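Local coordinates for amino acid amide racemase (Ochrobactrum anthropi, PDB 6GIO), which belongs to the class-III aminotransferase family of fold-type I pyridoxal-5'-phosphate enzymes and binds pyridoxal-5'-phosphate, at residues 5-8 with 9-12; 376-379 with 380-384; 222-225 with 226-230; 193-196 with 197-200; 86-89 with 90-94. One frame throughout, in Å; residues are numbered along the deposited sequence.

Contact 1: residues 5-8 with 9-12; sequences LSLR and ERDA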
loop_
_atom_site.group_PDB
_atom_site.type_symbol
_atom_site.label_atom_id
_atom_site.label_comp_id
_atom_site.label_asym_id
_atom_site.label_seq_id
_atom_site.Cartn_x
_atom_site.Cartn_y
_atom_site.Cartn_z
ATOM N N LEU C 5 -32.208 -2.839 1.203
ATOM C CA LEU C 5 -30.935 -2.684 1.930
ATOM C C LEU C 5 -29.968 -2.038 0.956
ATOM O O LEU C 5 -29.428 -2.687 0.057
ATOM C CB LEU C 5 -30.376 -4.013 2.426
ATOM C CG LEU C 5 -29.739 -3.983 3.828
ATOM C CD1 LEU C 5 -28.754 -5.134 3.952
ATOM C CD2 LEU C 5 -29.078 -2.670 4.205
ATOM N N SER C 6 -29.801 -0.739 1.099
ATOM C CA SER C 6 -28.998 -0.000 0.162
ATOM C C SER C 6 -27.510 -0.357 0.354
ATOM O O SER C 6 -27.108 -0.806 1.425
ATOM C CB SER C 6 -29.231 1.486 0.381
ATOM O OG SER C 6 -28.693 1.899 1.627
ATOM N N LEU C 7 -26.719 -0.165 -0.689
ATOM C CA LEU C 7 -25.255 -0.268 -0.594
ATOM C C LEU C 7 -24.728 0.680 0.479
ATOM O O LEU C 7 -23.863 0.303 1.278
ATOM C CB LEU C 7 -24.612 0.076 -1.941
ATOM C CG LEU C 7 -23.086 -0.022 -2.079
ATOM C CD1 LEU C 7 -22.572 -1.368 -1.612
ATOM C CD2 LEU C 7 -22.684 0.237 -3.505
ATOM N N ARG C 8 -25.254 1.911 0.515
ATOM C CA ARG C 8 -24.882 2.858 1.576
ATOM C C ARG C 8 -25.073 2.287 2.994
ATOM O O ARG C 8 -24.205 2.424 3.863
ATOM C CB ARG C 8 -25.683 4.143 1.430
ATOM C CG ARG C 8 -25.331 5.174 2.480
ATOM C CD ARG C 8 -26.080 6.454 2.209
ATOM N NE ARG C 8 -25.682 7.498 3.139
ATOM C CZ ARG C 8 -26.446 8.522 3.498
ATOM N NH1 ARG C 8 -27.687 8.650 3.035
ATOM N NH2 ARG C 8 -25.973 9.418 4.355
ATOM N N GLU C 9 -26.205 1.614 3.203
ATOM C CA GLU C 9 -26.532 1.041 4.485
ATOM C C GLU C 9 -25.669 -0.179 4.772
ATOM O O GLU C 9 -25.202 -0.375 5.867
ATOM C CB GLU C 9 -28.044 0.677 4.543
ATOM C CG GLU C 9 -28.954 1.904 4.684
ATOM C CD GLU C 9 -30.458 1.601 4.549
ATOM O OE1 GLU C 9 -30.889 0.817 3.645
ATOM O OE2 GLU C 9 -31.217 2.167 5.361
ATOM N N ARG C 10 -25.475 -1.017 3.772
ATOM C CA ARG C 10 -24.586 -2.147 3.931
ATOM C C ARG C 10 -23.158 -1.666 4.298
ATOM O O ARG C 10 -22.485 -2.294 5.134
ATOM C CB ARG C 10 -24.582 -2.978 2.671
ATOM C CG ARG C 10 -25.829 -3.850 2.545
ATOM C CD ARG C 10 -25.989 -4.368 1.124
ATOM N NE ARG C 10 -24.850 -5.167 0.722
ATOM C CZ ARG C 10 -24.366 -5.240 -0.525
ATOM N NH1 ARG C 10 -24.931 -4.549 -1.510
ATOM N NH2 ARG C 10 -23.302 -6.008 -0.793
ATOM N N ASP C 11 -22.734 -0.559 3.698
ATOM C CA ASP C 11 -21.407 0.021 3.947
ATOM C C ASP C 11 -21.311 0.434 5.403
ATOM O O ASP C 11 -20.283 0.189 6.054
ATOM C CB ASP C 11 -21.144 1.202 3.002
ATOM C CG ASP C 11 -19.806 1.911 3.281
ATOM O OD1 ASP C 11 -19.780 2.733 4.221
ATOM O OD2 ASP C 11 -18.799 1.661 2.561
ATOM N N ALA C 12 -22.391 1.036 5.927
ATOM C CA ALA C 12 -22.406 1.489 7.322
ATOM C C ALA C 12 -22.266 0.356 8.308
ATOM O O ALA C 12 -21.662 0.542 9.375
ATOM C CB ALA C 12 -23.667 2.300 7.636
HETATM O O HOH W 1 -27.339 -3.110 -1.824
#
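Glu-9 reaches back to Ser-6, and the two residues bond each other in both directions. The backbone N of Glu-9 donates to Ser-6 OG at 3.0 Å, while the backbone N of Ser-6 gives an almost straight bond (172°) to Glu-9 OE1 at 3.2 Å, on the anti lone pair of that oxygen. Ser-6 OG stands between its own backbone N and carbonyl carbon (chi1 68°), which brings it to the backbone N of Glu-9; it also makes a weak bond to OE1. Glu-9 CB is also met by Leu-5 CD2 at 3.5 Å. This reciprocal pair of Ser-6 and Glu-9 is a capping box, with Ser-6 as N-cap of helix 7-14 near the start of the chain. Arg-10 donates its backbone N to Ser-6 O at 2.9 Å, the first regular turn of the helix, and its CG lies against Leu-5 CD1, also at 3.5 Å. A bend at chi3 (60°) brings the guanidinium back over the N-terminal turn, where Leu-7 CD1 sits above one face and a water lies at the edge in plane; this water accepts from Arg-10 NH1 and donates to Leu-5 O. The stronger partners of that guanidinium are Glu-92 and Glu-85 of the second subunit, both salt bridges, which makes the helix start part of the dimer interface. Asp-11 donates its backbone N to Leu-7 O at 2.8 Å and carries its carboxylate away from the turn to salt bridges with Arg-22 and Arg-20. Ala-12 N closes on Arg-8 O at 3.1 Å.

Contact 2: residues 376-379 with 380-384; sequences IYRG and YQLGA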
loop_
_atom_site.group_PDB
_atom_site.type_symbol
_atom_site.label_atom_id
_atom_site.label_comp_id
_atom_site.label_asym_id
_atom_site.label_seq_id
_atom_site.Cartn_x
_atom_site.Cartn_y
_atom_site.Cartn_z
ATOM N N ILE C 376 -21.629 20.492 -1.892
ATOM C CA ILE C 376 -21.292 19.143 -2.406
ATOM C C ILE C 376 -22.538 18.234 -2.472
ATOM O O ILE C 376 -22.748 17.498 -3.443
ATOM C CB ILE C 376 -20.277 18.407 -1.495
ATOM C CG1 ILE C 376 -19.010 19.226 -1.255
ATOM C CG2 ILE C 376 -19.907 17.077 -2.096
ATOM C CD1 ILE C 376 -18.225 19.555 -2.486
ATOM N N TYR C 377 -23.326 18.253 -1.400
ATOM C CA TYR C 377 -24.534 17.427 -1.341
ATOM C C TYR C 377 -25.535 17.809 -2.425
ATOM O O TYR C 377 -26.125 16.957 -3.107
ATOM C CB TYR C 377 -25.199 17.567 0.009
ATOM C CG TYR C 377 -26.468 16.793 0.088
ATOM C CD1 TYR C 377 -26.452 15.459 0.431
ATOM C CD2 TYR C 377 -27.691 17.399 -0.167
ATOM C CE1 TYR C 377 -27.619 14.729 0.517
ATOM C CE2 TYR C 377 -28.868 16.678 -0.083
ATOM C CZ TYR C 377 -28.817 15.342 0.253
ATOM O OH TYR C 377 -29.978 14.624 0.324
ATOM N N ARG C 378 -25.744 19.093 -2.602
ATOM C CA ARG C 378 -26.635 19.521 -3.660
ATOM C C ARG C 378 -26.050 19.222 -5.041
ATOM O O ARG C 378 -26.797 18.885 -5.972
ATOM C CB ARG C 378 -26.975 20.997 -3.511
ATOM C CG ARG C 378 -28.008 21.530 -4.488
ATOM C CD ARG C 378 -29.336 20.798 -4.315
ATOM N NE ARG C 378 -30.356 21.319 -5.214
ATOM C CZ ARG C 378 -31.497 20.683 -5.498
ATOM N NH1 ARG C 378 -31.755 19.488 -4.973
ATOM N NH2 ARG C 378 -32.354 21.224 -6.334
ATOM N N GLY C 379 -24.727 19.363 -5.194
ATOM C CA GLY C 379 -24.047 18.911 -6.425
ATOM C C GLY C 379 -24.368 17.459 -6.785
ATOM O O GLY C 379 -24.722 17.111 -7.916
ATOM N N TYR C 380 -24.198 16.612 -5.805
ATOM C CA TYR C 380 -24.519 15.215 -5.913
ATOM C C TYR C 380 -25.985 15.006 -6.367
ATOM O O TYR C 380 -26.235 14.226 -7.282
ATOM C CB TYR C 380 -24.228 14.544 -4.563
ATOM C CG TYR C 380 -25.065 13.343 -4.299
ATOM C CD1 TYR C 380 -24.729 12.108 -4.869
ATOM C CD2 TYR C 380 -26.223 13.428 -3.491
ATOM C CE1 TYR C 380 -25.507 10.996 -4.638
ATOM C CE2 TYR C 380 -27.016 12.317 -3.263
ATOM C CZ TYR C 380 -26.645 11.110 -3.835
ATOM O OH TYR C 380 -27.383 9.984 -3.619
ATOM N N GLN C 381 -26.939 15.713 -5.775
ATOM C CA GLN C 381 -28.354 15.529 -6.192
ATOM C C GLN C 381 -28.571 16.032 -7.616
ATOM O O GLN C 381 -29.380 15.512 -8.325
ATOM C CB GLN C 381 -29.292 16.290 -5.280
ATOM C CG GLN C 381 -29.278 15.852 -3.865
ATOM C CD GLN C 381 -30.336 16.614 -3.079
ATOM O OE1 GLN C 381 -30.312 17.835 -3.013
ATOM N NE2 GLN C 381 -31.267 15.888 -2.488
ATOM N N LEU C 382 -27.827 17.049 -8.019
ATOM C CA LEU C 382 -27.916 17.566 -9.362
ATOM C C LEU C 382 -27.106 16.778 -10.390
ATOM O O LEU C 382 -27.158 17.120 -11.578
ATOM C CB LEU C 382 -27.491 19.054 -9.405
ATOM C CG LEU C 382 -28.353 19.977 -8.540
ATOM C CD1 LEU C 382 -27.710 21.363 -8.461
ATOM C CD2 LEU C 382 -29.792 20.041 -9.078
ATOM N N GLY C 383 -26.358 15.752 -9.951
ATOM C CA GLY C 383 -25.650 14.857 -10.884
ATOM C C GLY C 383 -24.150 15.107 -11.075
ATOM O O GLY C 383 -23.574 14.733 -12.105
ATOM N N ALA C 384 -23.497 15.695 -10.075
ATOM C CA ALA C 384 -22.028 15.837 -10.098
ATOM C C ALA C 384 -21.400 15.464 -8.760
ATOM O O ALA C 384 -21.929 15.821 -7.682
ATOM C CB ALA C 384 -21.620 17.235 -10.480
HETATM O O HOH W 2 -21.081 15.920 -5.179
#
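A Schellman motif ends helix 369-382 here, just before strand 384-389, and Gly-379 is the residue onto which the chain folds back. Ala-384 N donates to Gly-379 O at 2.9 Å, coming from above the carbonyl plane, and Gly-383 N bonds Tyr-380 O. Gly-383 takes positive phi (101°), a backbone conformation that glycine adopts readily. A water donates to both Ile-376 O and Ala-384 O and so ties the last turn to the start of the strand. Along the outer surface of the helix, Arg-378 and Gln-381 cross at about a right angle. NH1 of Arg-378 gives OE1 of Gln-381 a bond of 2.9 Å (161°); the oxygen lies in the guanidinium plane, but the donor stands above the amide carbonyl plane rather than on a lone pair. One guanidinium face carries Leu-382 CD2, 3.8 Å above the plane and offset toward the rim, while NE is held by a salt bridge to Asp-422 of helix 406-424. In this class-III aminotransferase fold the turn thus joins the helix to both its own strand and a neighbouring helix. The Gln-381 amide crosses Tyr-377 obliquely, Gln-381 CD 3.3 Å from Tyr-377 CE2, with the planes 43° apart. Tyr-377 and Tyr-380 also meet at a slant, CD1 to CD2 at 4.4 Å, and Tyr-377 O lies in plane at the edge of the Tyr-380 ring. The hydroxyl of Tyr-380 bonds Glu-38, and its ring makes a cation-pi contact with Arg-42.

Contact 3: residues 222-225 with 226-230; sequences EALQ and DRCRK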
loop_
_atom_site.group_PDB
_atom_site.type_symbol
_atom_site.label_atom_id
_atom_site.label_comp_id
_atom_site.label_asym_id
_atom_site.label_seq_id
_atom_site.Cartn_x
_atom_site.Cartn_y
_atom_site.Cartn_z
ATOM N N GLU C 222 11.600 27.573 -6.751
ATOM C CA GLU C 222 12.965 27.536 -7.316
ATOM C C GLU C 222 13.984 28.132 -6.369
ATOM O O GLU C 222 15.118 27.648 -6.280
ATOM C CB GLU C 222 13.063 28.241 -8.685
ATOM C CG GLU C 222 14.451 28.070 -9.325
ATOM C CD GLU C 222 14.544 28.545 -10.771
ATOM O OE1 GLU C 222 13.573 29.082 -11.312
ATOM O OE2 GLU C 222 15.614 28.389 -11.384
ATOM N N ALA C 223 13.604 29.205 -5.681
ATOM C CA ALA C 223 14.510 29.823 -4.714
ATOM C C ALA C 223 14.705 28.905 -3.483
ATOM O O ALA C 223 15.791 28.836 -2.911
ATOM C CB ALA C 223 14.002 31.198 -4.301
ATOM N N LEU C 224 13.633 28.211 -3.085
ATOM C CA LEU C 224 13.696 27.238 -2.005
ATOM C C LEU C 224 14.615 26.079 -2.347
ATOM O O LEU C 224 15.378 25.629 -1.514
ATOM C CB LEU C 224 12.303 26.647 -1.755
ATOM C CG LEU C 224 12.228 25.532 -0.742
ATOM C CD1 LEU C 224 12.708 25.985 0.609
ATOM C CD2 LEU C 224 10.774 25.057 -0.637
ATOM N N GLN C 225 14.473 25.571 -3.563
ATOM C CA GLN C 225 15.310 24.492 -4.068
ATOM C C GLN C 225 16.780 24.915 -3.925
ATOM O O GLN C 225 17.578 24.215 -3.303
ATOM C CB GLN C 225 14.963 24.199 -5.523
ATOM C CG GLN C 225 15.931 23.289 -6.261
ATOM C CD GLN C 225 15.680 23.293 -7.741
ATOM O OE1 GLN C 225 15.019 22.402 -8.262
ATOM N NE2 GLN C 225 16.185 24.328 -8.431
ATOM N N ASP C 226 17.079 26.093 -4.438
ATOM C CA ASP C 226 18.460 26.606 -4.499
ATOM C C ASP C 226 19.068 26.829 -3.100
ATOM O O ASP C 226 20.239 26.499 -2.899
ATOM C CB ASP C 226 18.519 27.916 -5.312
ATOM C CG ASP C 226 18.265 27.704 -6.810
ATOM O OD1 ASP C 226 18.112 26.563 -7.272
ATOM O OD2 ASP C 226 18.191 28.704 -7.543
ATOM N N ARG C 227 18.279 27.379 -2.158
ATOM C CA ARG C 227 18.676 27.533 -0.737
ATOM C C ARG C 227 19.072 26.207 -0.066
ATOM O O ARG C 227 19.994 26.168 0.740
ATOM C CB ARG C 227 17.534 28.123 0.120
ATOM C CG ARG C 227 17.149 29.579 -0.098
ATOM C CD ARG C 227 18.202 30.570 0.360
ATOM N NE ARG C 227 17.621 31.801 0.918
ATOM C CZ ARG C 227 17.121 32.799 0.199
ATOM N NH1 ARG C 227 16.659 33.863 0.822
ATOM N NH2 ARG C 227 17.062 32.735 -1.129
ATOM N N CYS C 228 18.350 25.137 -0.400
ATOM C CA CYS C 228 18.559 23.815 0.178
ATOM C C CYS C 228 19.720 23.075 -0.522
ATOM O O CYS C 228 20.587 22.500 0.138
ATOM C CB CYS C 228 17.272 23.056 0.077
ATOM S SG CYS C 228 15.997 23.692 1.211
ATOM N N ARG C 229 19.746 23.129 -1.840
ATOM C CA ARG C 229 20.670 22.411 -2.678
ATOM C C ARG C 229 22.090 22.915 -2.462
ATOM O O ARG C 229 23.026 22.159 -2.514
ATOM C CB ARG C 229 20.263 22.574 -4.159
ATOM C CG ARG C 229 21.276 21.955 -5.143
ATOM C CD ARG C 229 20.639 21.607 -6.474
ATOM N NE ARG C 229 19.635 20.549 -6.310
ATOM C CZ ARG C 229 18.660 20.296 -7.171
ATOM N NH1 ARG C 229 18.502 21.047 -8.254
ATOM N NH2 ARG C 229 17.794 19.324 -6.925
ATOM N N LYS C 230 22.220 24.192 -2.183
ATOM C CA LYS C 230 23.482 24.806 -1.776
ATOM C C LYS C 230 24.199 24.095 -0.601
ATOM O O LYS C 230 25.423 24.254 -0.435
ATOM C CB LYS C 230 23.185 26.278 -1.431
ATOM C CG LYS C 230 24.146 26.987 -0.496
ATOM C CD LYS C 230 23.714 28.425 -0.203
ATOM C CE LYS C 230 23.283 29.144 -1.479
ATOM N NZ LYS C 230 23.359 30.623 -1.363
HETATM O O HOH W 3 17.509 30.888 -3.192
#
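Gln-225 and Arg-229 lie side by side one turn apart, pointing the same way. Gln-225 CG sits over one face of the guanidinium, 3.9 Å above its plane, and Gln-225 CD comes within 3.6 Å of Arg-229 NH1. From the same amide, NE2 donates to Asp-226 OD1 at 3.2 Å, nearly straight (169°), on the syn side of the carboxylate but 29° out of its plane. The extended Gln-225 chain (chi1 169°) puts the amide within reach of both. At the other end of the amide, OE1 accepts from the backbone N of Glu-259. On another flank, a water donates to Ala-223 O and accepts from Arg-227 NH2 at 2.8 Å, lying at the guanidinium edge in plane, and Leu-224 CD1 touches Cys-228 SG at 4.1 Å on the buried side. Further out, Arg-227 pairs with Asp-187 of helix 179-191, while Arg-229 NH2 bonds Glu-259 O and pairs with Asp-261. Helix 220-229 is the helix of a beta-alpha-beta unit between strands 199-204 and 234-238. With both amide ends engaged, the Gln-225 side chain is probably fixed in rotation, and the positive charge of Arg-229 nearby would be expected to polarise its carbonyl.

Contact 4: residues 193-196 with 197-200; sequences SCPP and EQVA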
loop_
_atom_site.group_PDB
_atom_site.type_symbol
_atom_site.label_atom_id
_atom_site.label_comp_id
_atom_site.label_asym_id
_atom_site.label_seq_id
_atom_site.Cartn_x
_atom_site.Cartn_y
_atom_site.Cartn_z
ATOM N N SER C 193 19.062 26.862 14.792
ATOM C CA SER C 193 18.701 25.604 15.367
ATOM C C SER C 193 18.492 24.435 14.374
ATOM O O SER C 193 18.368 23.294 14.803
ATOM C CB SER C 193 17.467 25.806 16.282
ATOM O OG SER C 193 16.372 26.336 15.586
ATOM N N CYS C 194 18.499 24.686 13.066
ATOM C CA CYS C 194 18.385 23.621 12.056
ATOM C C CYS C 194 19.546 23.654 11.072
ATOM O O CYS C 194 19.344 24.040 9.907
ATOM C CB CYS C 194 17.080 23.808 11.288
ATOM S SG CYS C 194 16.679 22.417 10.227
ATOM N N PRO C 195 20.746 23.194 11.502
ATOM C CA PRO C 195 21.888 23.312 10.598
ATOM C C PRO C 195 21.631 22.572 9.305
ATOM O O PRO C 195 21.248 21.390 9.319
ATOM C CB PRO C 195 23.084 22.702 11.405
ATOM C CG PRO C 195 22.657 22.780 12.858
ATOM C CD PRO C 195 21.142 22.605 12.808
ATOM N N PRO C 196 21.865 23.245 8.176
ATOM C CA PRO C 196 21.398 22.639 6.929
ATOM C C PRO C 196 22.137 21.369 6.505
ATOM O O PRO C 196 21.546 20.561 5.816
ATOM C CB PRO C 196 21.573 23.775 5.906
ATOM C CG PRO C 196 22.722 24.589 6.463
ATOM C CD PRO C 196 22.617 24.490 7.951
ATOM N N GLU C 197 23.382 21.175 6.966
ATOM C CA GLU C 197 24.120 19.927 6.710
ATOM C C GLU C 197 23.573 18.745 7.519
ATOM O O GLU C 197 24.019 17.605 7.340
ATOM C CB GLU C 197 25.636 20.117 6.922
ATOM C CG GLU C 197 26.071 20.215 8.379
ATOM C CD GLU C 197 25.819 21.583 9.080
ATOM O OE1 GLU C 197 25.320 22.577 8.468
ATOM O OE2 GLU C 197 26.140 21.643 10.295
ATOM N N GLN C 198 22.577 18.990 8.372
ATOM C CA GLN C 198 21.903 17.892 9.082
ATOM C C GLN C 198 20.539 17.561 8.447
ATOM O O GLN C 198 19.783 16.709 8.947
ATOM C CB GLN C 198 21.737 18.224 10.561
ATOM C CG GLN C 198 23.057 18.302 11.320
ATOM C CD GLN C 198 22.894 18.726 12.768
ATOM O OE1 GLN C 198 21.787 18.938 13.270
ATOM N NE2 GLN C 198 24.012 18.871 13.443
ATOM N N VAL C 199 20.234 18.240 7.354
ATOM C CA VAL C 199 18.960 18.085 6.688
ATOM C C VAL C 199 19.135 17.192 5.473
ATOM O O VAL C 199 19.887 17.542 4.521
ATOM C CB VAL C 199 18.375 19.442 6.241
ATOM C CG1 VAL C 199 17.034 19.201 5.539
ATOM C CG2 VAL C 199 18.219 20.376 7.422
ATOM N N ALA C 200 18.461 16.036 5.529
ATOM C CA ALA C 200 18.486 15.047 4.440
ATOM C C ALA C 200 17.842 15.601 3.156
ATOM O O ALA C 200 18.396 15.495 2.051
ATOM C CB ALA C 200 17.723 13.786 4.853
#
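Cys-194 opens the contact by laying SG against Val-199 CG2 at 3.8 Å, across the turn that follows. Its SG is anti to the backbone N (chi1 -170°), which swings the sulfur inward to the valine. Pro-195 contributes both ring and carbonyl. The ring is flanked by two polar side chains: CB is 3.4 Å from Glu-197 OE2, and CD is 3.8 Å from Gln-198 OE1, which is itself bonded to Arg-131. Pro-195 O accepts from Gln-198 N at 2.9 Å, the donor standing above the carbonyl plane. Pro-196 repeats the pattern one residue on: its O takes Val-199 N at 3.1 Å, the donor 64° out of the carbonyl plane. These two successive i to i+3 bonds define a short 3-10 turn. Glu-197 folds back over it, its chain bent at chi2 (-78°), so that OE1 lies 3.4 Å from Pro-196 CD. The turn links helix 179-191 to strand 199-204: Cys-194 and Pro-196 pack on His-189 and Phe-190 of the helix, while Val-199 enters the sheet beside Ile-133 of the neighbouring strand 131-135.

Contact 5: residues 86-89 with 90-94; sequences AAVS and LAEDL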
loop_
_atom_site.group_PDB
_atom_site.type_symbol
_atom_site.label_atom_id
_atom_site.label_comp_id
_atom_site.label_asym_id
_atom_site.label_seq_id
_atom_site.Cartn_x
_atom_site.Cartn_y
_atom_site.Cartn_z
ATOM N N ALA C 86 6.270 -5.858 -17.482
ATOM C CA ALA C 86 5.488 -4.665 -17.254
ATOM C C ALA C 86 6.177 -3.656 -16.334
ATOM O O ALA C 86 6.273 -2.477 -16.658
ATOM C CB ALA C 86 4.100 -5.027 -16.720
ATOM N N ALA C 87 6.631 -4.127 -15.179
ATOM C CA ALA C 87 7.197 -3.281 -14.190
ATOM C C ALA C 87 8.547 -2.736 -14.688
ATOM O O ALA C 87 8.844 -1.566 -14.464
ATOM C CB ALA C 87 7.402 -4.062 -12.903
ATOM N N VAL C 88 9.367 -3.575 -15.341
ATOM C CA VAL C 88 10.688 -3.076 -15.808
ATOM C C VAL C 88 10.452 -2.011 -16.878
ATOM O O VAL C 88 11.064 -0.941 -16.841
ATOM C CB VAL C 88 11.592 -4.228 -16.281
ATOM C CG1 VAL C 88 12.889 -3.709 -16.935
ATOM C CG2 VAL C 88 11.929 -5.101 -15.096
ATOM N N SER C 89 9.518 -2.291 -17.797
ATOM C CA SER C 89 9.152 -1.342 -18.864
ATOM C C SER C 89 8.555 -0.041 -18.342
ATOM O O SER C 89 8.963 1.014 -18.796
ATOM C CB SER C 89 8.222 -1.982 -19.909
ATOM O OG SER C 89 8.814 -3.171 -20.392
ATOM N N LEU C 90 7.627 -0.109 -17.374
ATOM C CA LEU C 90 7.116 1.124 -16.709
ATOM C C LEU C 90 8.252 1.949 -16.084
ATOM O O LEU C 90 8.279 3.189 -16.198
ATOM C CB LEU C 90 6.069 0.798 -15.624
ATOM C CG LEU C 90 5.509 1.970 -14.789
ATOM C CD1 LEU C 90 4.949 3.066 -15.689
ATOM C CD2 LEU C 90 4.434 1.506 -13.789
ATOM N N ALA C 91 9.172 1.279 -15.403
ATOM C CA ALA C 91 10.319 1.993 -14.809
ATOM C C ALA C 91 11.104 2.730 -15.911
ATOM O O ALA C 91 11.488 3.868 -15.725
ATOM C CB ALA C 91 11.224 1.052 -14.041
ATOM N N GLU C 92 11.333 2.055 -17.037
ATOM C CA GLU C 92 12.008 2.644 -18.204
ATOM C C GLU C 92 11.203 3.840 -18.710
ATOM O O GLU C 92 11.774 4.900 -19.007
ATOM C CB GLU C 92 12.178 1.597 -19.334
ATOM C CG GLU C 92 13.217 0.535 -19.067
ATOM C CD GLU C 92 13.092 -0.688 -19.970
ATOM O OE1 GLU C 92 12.040 -0.896 -20.597
ATOM O OE2 GLU C 92 14.042 -1.496 -20.001
ATOM N N ASP C 93 9.868 3.679 -18.790
ATOM C CA ASP C 93 8.977 4.803 -19.175
ATOM C C ASP C 93 9.114 6.016 -18.251
ATOM O O ASP C 93 9.167 7.168 -18.738
ATOM C CB ASP C 93 7.492 4.447 -19.156
ATOM C CG ASP C 93 7.100 3.419 -20.206
ATOM O OD1 ASP C 93 7.894 3.142 -21.116
ATOM O OD2 ASP C 93 5.976 2.848 -20.093
ATOM N N LEU C 94 9.127 5.770 -16.928
ATOM C CA LEU C 94 9.194 6.869 -15.945
ATOM C C LEU C 94 10.550 7.545 -16.009
ATOM O O LEU C 94 10.644 8.770 -15.852
ATOM C CB LEU C 94 8.939 6.363 -14.553
ATOM C CG LEU C 94 7.462 6.004 -14.266
ATOM C CD1 LEU C 94 7.355 5.180 -12.993
ATOM C CD2 LEU C 94 6.632 7.253 -14.142
#
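The carboxylate of Glu-92 turns back over the preceding turn of helix 85-97, its OE1 3.4 Å from Ser-89 CA and its OE2 4.0 Å from Val-88 CG1. The Asp-93 carboxylate sits one residue on, with CG 3.4 Å from Ser-89 O. Both belong to a regular alpha-helix that lies at the dimer interface of this fold-type I enzyme and packs on strand 104-109 and helix 300-315 of its own subunit. Glu-92 CG lies beside the backbone N (chi1 -72°) and the rest of the chain is extended, which leads the carboxylate back along the helix past Val-88 O, toward Arg-10 of the second subunit. Ser-89 OG accompanies it, 4.0 Å from Glu-92 OE1: its main partner is Glu-85 O, one turn earlier, and it bonds weakly to the same Arg-10. The neighbouring arginine would be expected to stabilise the charged form of Glu-92. Asp-93 points to the other flank, where OD2 forms a salt bridge with Arg-307 of helix 300-315. Ala-91 and Leu-90 pack on Phe-108 of strand 104-109. Four i to i+4 backbone bonds hold the two turns together. Leu-90 N to Ala-86 O is 2.8 Å, and Ala-91 N to Ala-87 O is 3.0 Å. Glu-92 N donates to Val-88 O, and Asp-93 N reaches Ser-89 O at 2.8 Å.

How the contacts relate
Along the chain the order is contact 1, 5, 4, 3, 2. Contacts 3 and 4 are close, their centres about 14 Å apart, and share one region: the turn of 193-200 leads into strand 199-204, which helix 220-229 follows in the same sheet's beta-alpha-beta unit. Contacts 1 and 2 lie on the other side of the chain's centre, their centres about 19 Å apart, while the centres of contacts 1 and 3 are about 51 Å apart. The centres of contacts 1 and 5 are about 40 Å apart within one subunit, yet both touch the second subunit: across the dimer interface, contact 1 of one subunit meets contact 5 of the other.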